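Local coordinates for TrwG protein (Bartonella grahamii, PDB 4NHF) that probably serves as an inner-membrane, VirB8-like component of a type IV secretion machine, represented here by its soluble domain, at residues Q126-S129 and S130-T134. Residues are numbered along the deposited sequence; the frame is centred on the assembly and turned at random.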
loop_
_atom_site.group_PDB
_atom_site.type_symbol
_atom_site.label_atom_id
_atom_site.label_comp_id
_atom_site.label_asym_id
_atom_site.label_seq_id
_atom_site.Cartn_x
_atom_site.Cartn_y
_atom_site.Cartn_z
ATOM N N GLN A 126 -11.411 -14.847 -7.249
ATOM C CA GLN A 126 -11.113 -14.440 -8.618
ATOM C C GLN A 126 -12.351 -13.769 -9.191
ATOM O O GLN A 126 -13.481 -14.230 -8.952
ATOM C CB GLN A 126 -10.698 -15.621 -9.510
ATOM C CG GLN A 126 -10.190 -15.151 -10.874
ATOM C CD GLN A 126 -9.239 -16.129 -11.559
ATOM O OE1 GLN A 126 -8.294 -16.584 -10.954
ATOM N NE2 GLN A 126 -9.472 -16.424 -12.846
ATOM N N LEU A 127 -12.138 -12.682 -9.919
ATOM C CA LEU A 127 -13.239 -11.991 -10.625
ATOM C C LEU A 127 -12.948 -11.878 -12.108
ATOM O O LEU A 127 -11.790 -11.774 -12.492
ATOM C CB LEU A 127 -13.403 -10.572 -10.070
ATOM C CG LEU A 127 -13.552 -10.409 -8.562
ATOM C CD1 LEU A 127 -13.409 -8.931 -8.202
ATOM C CD2 LEU A 127 -14.872 -10.946 -8.093
ATOM N N ASP A 128 -13.987 -11.880 -12.950
ATOM C CA ASP A 128 -13.786 -11.814 -14.384
ATOM C C ASP A 128 -13.664 -10.339 -14.834
ATOM O O ASP A 128 -13.660 -9.410 -14.023
ATOM C CB ASP A 128 -14.905 -12.583 -15.164
ATOM C CG ASP A 128 -16.311 -11.936 -15.049
ATOM O OD1 ASP A 128 -16.428 -10.727 -14.778
ATOM O OD2 ASP A 128 -17.307 -12.656 -15.248
ATOM N N SER A 129 -13.632 -10.138 -16.147
ATOM C CA SER A 129 -13.430 -8.815 -16.710
ATOM C C SER A 129 -14.621 -7.904 -16.509
ATOM O O SER A 129 -14.470 -6.723 -16.712
ATOM C CB SER A 129 -13.110 -8.893 -18.165
ATOM O OG SER A 129 -14.242 -9.352 -18.890
ATOM N N SER A 130 -15.759 -8.447 -16.074
ATOM C CA SER A 130 -16.906 -7.658 -15.694
ATOM C C SER A 130 -17.083 -7.492 -14.184
ATOM O O SER A 130 -18.143 -7.086 -13.754
ATOM C CB SER A 130 -18.161 -8.285 -16.310
ATOM O OG SER A 130 -18.018 -8.469 -17.724
ATOM N N GLY A 131 -16.075 -7.851 -13.376
ATOM C CA GLY A 131 -16.179 -7.800 -11.906
ATOM C C GLY A 131 -17.058 -8.850 -11.224
ATOM O O GLY A 131 -17.273 -8.770 -10.003
ATOM N N ALA A 132 -17.527 -9.839 -11.995
ATOM C CA ALA A 132 -18.318 -10.954 -11.497
ATOM C C ALA A 132 -17.402 -12.049 -10.958
ATOM O O ALA A 132 -16.308 -12.254 -11.495
ATOM C CB ALA A 132 -19.181 -11.533 -12.629
ATOM N N THR A 133 -17.862 -12.777 -9.935
ATOM C CA THR A 133 -17.034 -13.796 -9.289
ATOM C C THR A 133 -16.954 -14.972 -10.232
ATOM O O THR A 133 -17.934 -15.302 -10.881
ATOM C CB THR A 133 -17.590 -14.250 -7.911
ATOM O OG1 THR A 133 -18.853 -14.883 -8.066
ATOM C CG2 THR A 133 -17.758 -13.071 -6.965
ATOM N N THR A 134 -15.777 -15.572 -10.349
ATOM C CA THR A 134 -15.607 -16.812 -11.105
ATOM C C THR A 134 -15.008 -17.753 -10.112
ATOM O O THR A 134 -13.847 -17.542 -9.686
ATOM C CB THR A 134 -14.569 -16.702 -12.235
ATOM O OG1 THR A 134 -13.273 -16.474 -11.669
ATOM C CG2 THR A 134 -14.870 -15.574 -13.110
#
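Asp128 OD1 is gripped by two backbone amides at once, Ser130 N at 2.7 Å and Ala132 N at 3.1 Å, and so illustrates how a single carboxylate can organise a tight reversal of the chain. The reversal is a 3:5 beta hairpin, a type I turn from Asp128 to Gly131 with a G1 bulge, and the bond to Ser130 N, two residues further on, is that of an Asx turn. With chi1 at 67°, CG is flanked by N and C of its own backbone and the carboxylate turns in over the loop; the two amides then reach OD1 from opposite faces of the carboxylate plane, fixing its rotation. The other oxygen, OD2, lies against Ala132 CB.

The main chain closes the same turn. Gly131 N donates to Asp128 O at 2.9 Å, and Asp128 N to Ala132 O at 2.8 Å; Gly131, with its positive phi of 72°, is the bulge residue that lets Asp128 make both bonds. Further along, Thr134 N meets Gln126 O at 3.0 Å. Flanked by the last two bonds, Leu127 and Thr133 form a non-hydrogen-bonded antiparallel pair.

This hairpin end lies at the surface, where strand 117-127 ends and the connection to strand 138-148 begins, in the antiparallel sheet of the NTF2-like VirB8 domain. On the side away from Thr133, the Leu127 backbone hydrogen-bonds with Arg102, and the leucine side chain touches Thr104 of strand 102-112.

Side-chain packing completes the turn on different flanks. Leu127 CD2 touches Thr133 CG2, whereas Thr134 touches two residues of the incoming arm: its OG1 rests beside Gln126 CG, and its methyl CG2 packs 3.6 Å from Asp128 CB.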